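Local coordinates for cellulosomal scaffoldin adaptor protein B (Acetivibrio cellulolyticus, PDB 4U3S) that serves, through this third type II cohesin domain of an adaptor scaffoldin, as a probable docking module for type II dockerins in cellulosome assembly, at residues A[7-12]-A[160-165]; A[21-26]-A[113-118]; A[29-34]-A[105-110]. All coordinates share one frame; numbering follows the deposited sequence.

Contact 1 (A[7-12]-A[160-165])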
loop_
_atom_site.group_PDB
_atom_site.type_symbol
_atom_site.label_atom_id
_atom_site.label_comp_id
_atom_site.label_asym_id
_atom_site.label_seq_id
_atom_site.Cartn_x
_atom_site.Cartn_y
_atom_site.Cartn_z
ATOM N N MET A 7 -5.733 11.670 -17.065
ATOM C CA MET A 7 -7.123 11.168 -17.033
ATOM C C MET A 7 -7.936 11.852 -18.131
ATOM O O MET A 7 -7.819 13.061 -18.352
ATOM C CB MET A 7 -7.779 11.463 -15.687
ATOM C CG MET A 7 -7.511 10.467 -14.609
ATOM S SD MET A 7 -8.419 10.866 -13.089
ATOM C CE MET A 7 -7.405 12.189 -12.395
ATOM N N ASN A 8 -8.757 11.065 -18.804
ATOM C CA ASN A 8 -9.686 11.554 -19.820
ATOM C C ASN A 8 -11.081 11.168 -19.380
ATOM O O ASN A 8 -11.297 10.026 -18.975
ATOM C CB ASN A 8 -9.394 10.885 -21.169
ATOM C CG ASN A 8 -7.973 11.125 -21.639
ATOM O OD1 ASN A 8 -7.263 10.193 -22.033
ATOM N ND2 ASN A 8 -7.540 12.364 -21.559
ATOM N N PHE A 9 -12.010 12.120 -19.482
ATOM C CA PHE A 9 -13.416 11.871 -19.210
ATOM C C PHE A 9 -14.144 11.594 -20.518
ATOM O O PHE A 9 -13.894 12.265 -21.506
ATOM C CB PHE A 9 -14.074 13.091 -18.558
ATOM C CG PHE A 9 -13.383 13.583 -17.306
ATOM C CD1 PHE A 9 -13.039 12.713 -16.299
ATOM C CD2 PHE A 9 -13.125 14.942 -17.131
ATOM C CE1 PHE A 9 -12.427 13.166 -15.132
ATOM C CE2 PHE A 9 -12.504 15.405 -15.983
ATOM C CZ PHE A 9 -12.156 14.516 -14.977
ATOM N N ASP A 10 -15.067 10.637 -20.532
ATOM C CA ASP A 10 -15.900 10.428 -21.732
ATOM C C ASP A 10 -16.831 11.614 -21.951
ATOM O O ASP A 10 -17.245 11.889 -23.092
ATOM C CB ASP A 10 -16.686 9.103 -21.714
ATOM C CG ASP A 10 -17.665 8.979 -20.543
ATOM O OD1 ASP A 10 -17.631 9.802 -19.609
ATOM O OD2 ASP A 10 -18.466 8.016 -20.561
ATOM N N LYS A 11 -17.165 12.306 -20.866
ATOM C CA LYS A 11 -18.029 13.488 -20.907
ATOM C C LYS A 11 -17.530 14.483 -19.881
ATOM O O LYS A 11 -17.178 14.096 -18.765
ATOM C CB LYS A 11 -19.468 13.110 -20.554
ATOM C CG LYS A 11 -20.040 11.948 -21.350
ATOM C CD LYS A 11 -21.380 11.509 -20.788
ATOM C CE LYS A 11 -21.796 10.140 -21.309
ATOM N NZ LYS A 11 -22.781 9.468 -20.401
ATOM N N ASN A 12 -17.533 15.763 -20.213
ATOM C CA ASN A 12 -17.062 16.772 -19.257
ATOM C C ASN A 12 -18.195 17.637 -18.727
ATOM O O ASN A 12 -17.967 18.650 -18.062
ATOM C CB ASN A 12 -15.956 17.634 -19.877
ATOM C CG ASN A 12 -16.462 18.522 -20.996
ATOM O OD1 ASN A 12 -17.460 18.210 -21.651
ATOM N ND2 ASN A 12 -15.786 19.642 -21.216
ATOM N N ILE A 160 -0.596 14.969 -16.456
ATOM C CA ILE A 160 -1.473 15.926 -17.103
ATOM C C ILE A 160 -2.845 15.755 -16.483
ATOM O O ILE A 160 -3.502 14.733 -16.686
ATOM C CB ILE A 160 -1.548 15.722 -18.638
ATOM C CG1 ILE A 160 -0.146 15.712 -19.236
ATOM C CG2 ILE A 160 -2.436 16.782 -19.251
ATOM C CD1 ILE A 160 -0.070 15.077 -20.608
ATOM N N GLN A 161 -3.263 16.744 -15.706
ATOM C CA GLN A 161 -4.551 16.709 -15.039
ATOM C C GLN A 161 -5.685 16.892 -16.060
ATOM O O GLN A 161 -5.532 17.610 -17.061
ATOM C CB GLN A 161 -4.643 17.835 -14.000
ATOM C CG GLN A 161 -3.598 17.803 -12.892
ATOM C CD GLN A 161 -3.809 16.708 -11.857
ATOM O OE1 GLN A 161 -4.627 15.770 -12.013
ATOM N NE2 GLN A 161 -3.095 16.843 -10.758
ATOM N N PRO A 162 -6.841 16.264 -15.786
ATOM C CA PRO A 162 -7.964 16.436 -16.692
ATOM C C PRO A 162 -8.577 17.828 -16.543
ATOM O O PRO A 162 -8.335 18.533 -15.562
ATOM C CB PRO A 162 -8.924 15.337 -16.249
ATOM C CG PRO A 162 -8.694 15.212 -14.786
ATOM C CD PRO A 162 -7.195 15.425 -14.629
ATOM N N GLY A 163 -9.355 18.227 -17.529
ATOM C CA GLY A 163 -10.099 19.446 -17.428
ATOM C C GLY A 163 -11.217 19.386 -16.409
ATOM O O GLY A 163 -11.611 18.313 -15.934
ATOM N N GLU A 164 -11.743 20.563 -16.100
ATOM C CA GLU A 164 -12.814 20.731 -15.128
ATOM C C GLU A 164 -14.098 20.040 -15.604
ATOM O O GLU A 164 -14.317 19.898 -16.805
ATOM C CB GLU A 164 -13.059 22.231 -14.941
ATOM C CG GLU A 164 -13.882 22.610 -13.726
ATOM C CD GLU A 164 -13.929 24.113 -13.506
ATOM O OE1 GLU A 164 -14.137 24.855 -14.489
ATOM O OE2 GLU A 164 -13.755 24.553 -12.351
ATOM N N ILE A 165 -14.926 19.610 -14.658
ATOM C CA ILE A 165 -16.236 19.021 -14.970
ATOM C C ILE A 165 -17.302 20.077 -14.703
ATOM O O ILE A 165 -17.232 20.774 -13.688
ATOM C CB ILE A 165 -16.499 17.757 -14.119
ATOM C CG1 ILE A 165 -15.535 16.647 -14.535
ATOM C CG2 ILE A 165 -17.942 17.282 -14.267
ATOM C CD1 ILE A 165 -15.438 15.518 -13.539
HETATM O O HOH W 1 -9.029 15.787 -19.947
HETATM O O HOH W 2 -16.432 20.996 -18.499
#

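Contact 2 (A[21-26]-A[113-118])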
loop_
_atom_site.group_PDB
_atom_site.type_symbol
_atom_site.label_atom_id
_atom_site.label_comp_id
_atom_site.label_asym_id
_atom_site.label_seq_id
_atom_site.Cartn_x
_atom_site.Cartn_y
_atom_site.Cartn_z
ATOM N N LYS A 21 -17.225 8.757 -16.920
ATOM C CA LYS A 21 -16.203 7.726 -16.850
ATOM C C LYS A 21 -14.853 8.410 -16.959
ATOM O O LYS A 21 -14.563 9.035 -17.971
ATOM C CB LYS A 21 -16.366 6.699 -17.973
ATOM C CG LYS A 21 -17.643 5.867 -17.914
ATOM C CD LYS A 21 -17.629 4.784 -18.997
ATOM C CE LYS A 21 -18.985 4.135 -19.205
ATOM N NZ LYS A 21 -18.826 2.700 -19.581
ATOM N N ALA A 22 -14.045 8.274 -15.916
ATOM C CA ALA A 22 -12.688 8.805 -15.905
ATOM C C ALA A 22 -11.717 7.688 -16.221
ATOM O O ALA A 22 -11.606 6.717 -15.494
ATOM C CB ALA A 22 -12.373 9.433 -14.563
ATOM N N THR A 23 -11.027 7.800 -17.332
ATOM C CA THR A 23 -10.047 6.797 -17.710
ATOM C C THR A 23 -8.629 7.292 -17.439
ATOM O O THR A 23 -8.217 8.355 -17.936
ATOM C CB THR A 23 -10.156 6.418 -19.195
ATOM O OG1 THR A 23 -11.419 5.789 -19.439
ATOM C CG2 THR A 23 -9.054 5.442 -19.558
ATOM N N VAL A 24 -7.887 6.505 -16.677
ATOM C CA VAL A 24 -6.454 6.756 -16.487
ATOM C C VAL A 24 -5.702 6.127 -17.651
ATOM O O VAL A 24 -5.855 4.934 -17.909
ATOM C CB VAL A 24 -5.943 6.175 -15.165
ATOM C CG1 VAL A 24 -4.483 6.562 -14.969
ATOM C CG2 VAL A 24 -6.796 6.687 -14.016
ATOM N N LYS A 25 -4.863 6.931 -18.297
ATOM C CA LYS A 25 -4.217 6.570 -19.555
ATOM C C LYS A 25 -2.732 6.913 -19.450
ATOM O O LYS A 25 -2.358 7.944 -18.869
ATOM C CB LYS A 25 -4.851 7.342 -20.702
ATOM C CG LYS A 25 -4.345 6.936 -22.067
ATOM C CD LYS A 25 -4.365 8.102 -23.044
ATOM C CE LYS A 25 -3.802 7.692 -24.401
ATOM N NZ LYS A 25 -2.377 7.237 -24.344
ATOM N N ILE A 26 -1.880 6.023 -19.941
ATOM C CA ILE A 26 -0.437 6.317 -20.057
ATOM C C ILE A 26 0.014 6.383 -21.510
ATOM O O ILE A 26 -0.612 5.819 -22.433
ATOM C CB ILE A 26 0.469 5.348 -19.255
ATOM C CG1 ILE A 26 0.409 3.934 -19.834
ATOM C CG2 ILE A 26 0.041 5.310 -17.782
ATOM C CD1 ILE A 26 1.388 2.953 -19.221
ATOM N N VAL A 113 -5.294 2.264 -18.378
ATOM C CA VAL A 113 -4.896 1.389 -17.272
ATOM C C VAL A 113 -5.963 1.199 -16.214
ATOM O O VAL A 113 -5.925 0.229 -15.444
ATOM C CB VAL A 113 -3.597 1.815 -16.607
ATOM C CG1 VAL A 113 -2.469 1.816 -17.623
ATOM C CG2 VAL A 113 -3.722 3.141 -15.854
ATOM N N ALA A 114 -6.899 2.132 -16.153
ATOM C CA ALA A 114 -7.974 2.043 -15.186
ATOM C C ALA A 114 -9.122 2.928 -15.604
ATOM O O ALA A 114 -8.938 3.951 -16.289
ATOM C CB ALA A 114 -7.487 2.475 -13.827
ATOM N N VAL A 115 -10.312 2.549 -15.157
ATOM C CA VAL A 115 -11.498 3.381 -15.335
ATOM C C VAL A 115 -12.236 3.456 -13.993
ATOM O O VAL A 115 -12.395 2.457 -13.290
ATOM C CB VAL A 115 -12.453 2.872 -16.446
ATOM C CG1 VAL A 115 -13.455 3.953 -16.817
ATOM C CG2 VAL A 115 -11.684 2.466 -17.698
ATOM N N VAL A 116 -12.642 4.669 -13.641
ATOM C CA VAL A 116 -13.480 4.905 -12.471
ATOM C C VAL A 116 -14.679 5.721 -12.917
ATOM O O VAL A 116 -14.635 6.457 -13.888
ATOM C CB VAL A 116 -12.710 5.555 -11.275
ATOM C CG1 VAL A 116 -11.479 4.719 -10.940
ATOM C CG2 VAL A 116 -12.257 6.954 -11.564
ATOM N N GLY A 117 -15.791 5.545 -12.235
ATOM C CA GLY A 117 -17.026 6.226 -12.574
ATOM C C GLY A 117 -17.295 7.320 -11.558
ATOM O O GLY A 117 -16.959 7.181 -10.389
ATOM N N PHE A 118 -17.879 8.427 -12.003
ATOM C CA PHE A 118 -18.346 9.477 -11.101
ATOM C C PHE A 118 -19.789 9.871 -11.450
ATOM O O PHE A 118 -20.076 10.319 -12.573
ATOM C CB PHE A 118 -17.452 10.702 -11.184
ATOM C CG PHE A 118 -16.080 10.499 -10.590
ATOM C CD1 PHE A 118 -15.912 10.397 -9.211
ATOM C CD2 PHE A 118 -14.955 10.416 -11.398
ATOM C CE1 PHE A 118 -14.647 10.220 -8.656
ATOM C CE2 PHE A 118 -13.708 10.224 -10.851
ATOM C CZ PHE A 118 -13.546 10.153 -9.476
#

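Contact 3 (A[29-34]-A[105-110])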
loop_
_atom_site.group_PDB
_atom_site.type_symbol
_atom_site.label_atom_id
_atom_site.label_comp_id
_atom_site.label_asym_id
_atom_site.label_seq_id
_atom_site.Cartn_x
_atom_site.Cartn_y
_atom_site.Cartn_z
ATOM N N ILE A 29 5.360 4.876 -21.532
ATOM C CA ILE A 29 6.038 4.509 -20.280
ATOM C C ILE A 29 6.852 3.242 -20.514
ATOM O O ILE A 29 6.286 2.146 -20.652
ATOM C CB ILE A 29 5.062 4.358 -19.125
ATOM C CG1 ILE A 29 4.145 5.583 -19.011
ATOM C CG2 ILE A 29 5.795 4.073 -17.818
ATOM C CD1 ILE A 29 4.857 6.907 -18.776
ATOM N N THR A 30 8.182 3.396 -20.543
ATOM C CA THR A 30 9.058 2.297 -20.929
ATOM C C THR A 30 8.893 1.066 -20.027
ATOM O O THR A 30 9.077 1.143 -18.829
ATOM C CB THR A 30 10.528 2.744 -20.945
ATOM O OG1 THR A 30 10.657 3.792 -21.907
ATOM C CG2 THR A 30 11.469 1.587 -21.317
ATOM N N ASN A 31 8.577 -0.077 -20.626
ATOM C CA ASN A 31 8.548 -1.348 -19.887
ATOM C C ASN A 31 7.605 -1.337 -18.674
ATOM O O ASN A 31 7.885 -1.951 -17.649
ATOM C CB ASN A 31 9.976 -1.749 -19.515
ATOM C CG ASN A 31 10.834 -2.018 -20.748
ATOM O OD1 ASN A 31 10.314 -2.394 -21.803
ATOM N ND2 ASN A 31 12.144 -1.810 -20.629
ATOM N N PHE A 32 6.476 -0.657 -18.840
ATOM C CA PHE A 32 5.468 -0.458 -17.791
ATOM C C PHE A 32 4.932 -1.781 -17.225
ATOM O O PHE A 32 4.523 -2.674 -17.978
ATOM C CB PHE A 32 4.327 0.352 -18.374
ATOM C CG PHE A 32 3.167 0.527 -17.469
ATOM C CD1 PHE A 32 3.199 1.429 -16.413
ATOM C CD2 PHE A 32 2.005 -0.178 -17.704
ATOM C CE1 PHE A 32 2.089 1.579 -15.592
ATOM C CE2 PHE A 32 0.906 -0.020 -16.896
ATOM C CZ PHE A 32 0.941 0.873 -15.851
ATOM N N SER A 33 4.916 -1.887 -15.900
ATOM C CA SER A 33 4.449 -3.108 -15.225
ATOM C C SER A 33 3.383 -2.861 -14.188
ATOM O O SER A 33 2.836 -3.829 -13.648
ATOM C CB SER A 33 5.595 -3.826 -14.532
ATOM O OG SER A 33 6.044 -3.104 -13.366
ATOM N N GLY A 34 3.081 -1.598 -13.884
ATOM C CA GLY A 34 2.093 -1.317 -12.837
ATOM C C GLY A 34 1.990 0.132 -12.461
ATOM O O GLY A 34 2.926 0.896 -12.673
ATOM N N GLU A 105 9.221 -10.126 -24.273
ATOM C CA GLU A 105 9.814 -9.046 -25.092
ATOM C C GLU A 105 8.725 -8.217 -25.756
ATOM O O GLU A 105 8.915 -7.666 -26.856
ATOM C CB GLU A 105 10.783 -9.616 -26.126
ATOM C CG GLU A 105 11.967 -10.325 -25.500
ATOM C CD GLU A 105 13.035 -10.692 -26.504
ATOM O OE1 GLU A 105 13.494 -9.787 -27.227
ATOM O OE2 GLU A 105 13.446 -11.862 -26.525
ATOM N N SER A 106 7.574 -8.143 -25.086
ATOM C CA SER A 106 6.427 -7.444 -25.596
ATOM C C SER A 106 5.933 -6.507 -24.505
ATOM O O SER A 106 4.949 -6.801 -23.800
ATOM C CB SER A 106 5.357 -8.451 -25.987
ATOM O OG SER A 106 4.359 -7.809 -26.766
ATOM N N PRO A 107 6.639 -5.395 -24.311
ATOM C CA PRO A 107 6.270 -4.470 -23.254
ATOM C C PRO A 107 5.014 -3.698 -23.558
ATOM O O PRO A 107 4.738 -3.427 -24.738
ATOM C CB PRO A 107 7.460 -3.521 -23.179
ATOM C CG PRO A 107 8.051 -3.547 -24.533
ATOM C CD PRO A 107 7.814 -4.929 -25.066
ATOM N N GLU A 108 4.244 -3.411 -22.494
ATOM C CA GLU A 108 3.043 -2.583 -22.553
ATOM C C GLU A 108 3.440 -1.170 -22.175
ATOM O O GLU A 108 3.944 -0.969 -21.090
ATOM C CB GLU A 108 2.002 -3.110 -21.558
ATOM C CG GLU A 108 1.616 -4.542 -21.833
ATOM C CD GLU A 108 0.558 -5.066 -20.847
ATOM O OE1 GLU A 108 0.042 -4.270 -20.037
ATOM O OE2 GLU A 108 0.287 -6.285 -20.828
ATOM N N GLU A 109 3.298 -0.200 -23.069
ATOM C CA GLU A 109 3.812 1.127 -22.758
ATOM C C GLU A 109 2.834 2.269 -22.926
ATOM O O GLU A 109 3.080 3.368 -22.408
ATOM C CB GLU A 109 5.063 1.397 -23.612
ATOM C CG GLU A 109 6.141 0.359 -23.368
ATOM C CD GLU A 109 7.424 0.582 -24.153
ATOM O OE1 GLU A 109 7.370 1.052 -25.322
ATOM O OE2 GLU A 109 8.486 0.254 -23.589
ATOM N N THR A 110 1.762 2.040 -23.665
ATOM C CA THR A 110 0.831 3.078 -24.001
ATOM C C THR A 110 -0.550 2.459 -23.997
ATOM O O THR A 110 -0.773 1.405 -24.613
ATOM C CB THR A 110 1.123 3.662 -25.420
ATOM O OG1 THR A 110 2.394 4.314 -25.427
ATOM C CG2 THR A 110 0.035 4.643 -25.845
#

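Contact 1 (A[7-12]-A[160-165])
Phe9 reaches from the end of strand 4-9 into the C-terminal segment 160-165 and lies among Pro162, Gly163 and Ile165. Its CG stands anti to its own carbonyl carbon (chi1 -55°), which turns the ring toward segment 160-165. Beyond CB, the flank of the ring at CD2 passes CG1 of Ile165, and the next atom, CE2, comes to 3.6 Å from that same CG1. CE2 also meets the carbonyl oxygen of Gly163 edge-on, in the ring plane, at 3.0 Å. At the tip, CZ packs obliquely against the proline, 3.5 Å from Pro162 CG. Over one face sits the Ile165 methyl CD1, 4.0 Å from the centroid of the Phe9 ring, in a CH-pi contact displaced toward the rim. A flat aromatic suits this place because it can offer a face to a methyl and an edge to a carbonyl at once.

Met7, two residues earlier on the same side of the strand, bends at chi3 so that its CE lies 3.9 Å from Pro162 CD. Proline brings a compact apolar ring here and no N-H to be satisfied. Around the apolar patch the backbones are joined through solvent: one water donates to Asn12 O, at 2.8 Å, and to Glu164 O, while another bridges Met7 O and Gly163 N only weakly. Parallel pairing of strand 4-9 with 158-160 has ended, and Met7 N is buried without a partner. The chemistry therefore implies cohesion mainly by apolar and aromatic packing, supplemented by one firm water bridge and one weak one, with direct backbone bonding resuming just beyond, at Asn12 with Asn166.

Contact 2 (A[21-26]-A[113-118])
Segments 21-26 and 113-118 are antiparallel neighbours, with axes at 164°, inside one sheet of the cohesin domain and close to the centre of the chain. Ala22 and Val116 form a hydrogen-bonded pair: Ala22 N donates to Val116 O at 2.8 Å, and Val116 N returns a bond to Ala22 O. Further along, Val24 N donates to Ala114 O, whereas Val24 O receives Val113 N at 2.8 Å and Ala114 N only weakly at 3.5 Å. Two residues thus face one, a classic beta bulge.

Side chains alternate between the faces. Ala22, Val24, Ala114 and Val116 point inward; the small Ala22 leaves its CB 3.9 Å from Val116 CG2 and near the edge of the Phe118 ring. At the bulge, with Val113 CG1 anti to the carbonyl carbon (chi1 -59°), CG2 falls between backbone N and carbonyl carbon and touches Val24 CG1 at 3.6 Å. The other face pairs Thr23 with Val115, beta-branched residues suited to extended strands.

Strand 4-9 continues the sheet beyond 21-26, with Met7 and Phe9 against Val24 and Ala22. Strand 64-65 flanks 113-118 on its other side, Val115 bonding Thr64. From the second sheet, Tyr35 packs against Val113 and Ala114, Leu91 against Val116 and Leu89 against Phe118.

Contact 3 (A[29-34]-A[105-110])
Glu109 meets the turn 29-32 with both its backbone and its side chain. Its carbonyl oxygen accepts the N-H of Ile29 at 2.9 Å, and its carboxylate oxygen OE2 accepts the N-H of Asn31 at 3.0 Å. The second bond is fairly straight, at 161°, and reaches OE2 on the anti side, a little out of the carboxylate plane. Glu109 CG is anti to its own carbonyl carbon (chi1 -58°) and the chain is extended beyond it, carrying the carboxylate along the turn; on the way CG passes 3.3 Å from Ile29 O. Glutamate suits the place by having the length to reach a turn amide while its backbone holds the turn's first residue.

Beside this grip, Asn31 runs alongside Pro107, with OD1 of Asn31 3.4 Å from Pro107 CB. Asn31 has positive phi (57°), a conformation asparagine adopts more readily than most residues and one required at the third position of this type II turn. Phe32 closes the turn; Glu108 O comes 3.0 Å from Phe32 CB and lies at the edge of the ring, near its plane.

Farther out, the Glu108 carboxylate is held by Tyr95 OH and Leu69 N. Tyr101 OH links the two segments by bonding to both Phe32 O and Glu108 N. Phe32 is packed against Ile26 and Leu145, and Trp148 lies against Asn31. What results is a type II beta turn leading into strand 32-40, with a glutamate side chain bound to its central amide, at one end of the cohesin beta-sandwich.

Overall arrangement
From the N terminus, strand 4-9 leads into contact 1, which closes the longest loop by bringing the C-terminal segment 160-165 back to it. Strand 19-27 follows and forms contact 2 with strand 111-120; contact 3, between 29-34 and 105-110, nests within that loop, as contact 2 nests within contact 1. None of them cross. Contacts 1 and 2 touch, their centres 10 Å apart, through the neighbouring strands 4-9 and 19-27 of one sheet. Contacts 2 and 3 touch through Ile26 with Glu109 and Lys25 with Thr110, where the chain passes to the second sheet. Contacts 1 and 3 stay about 10 Å apart at their nearest atoms.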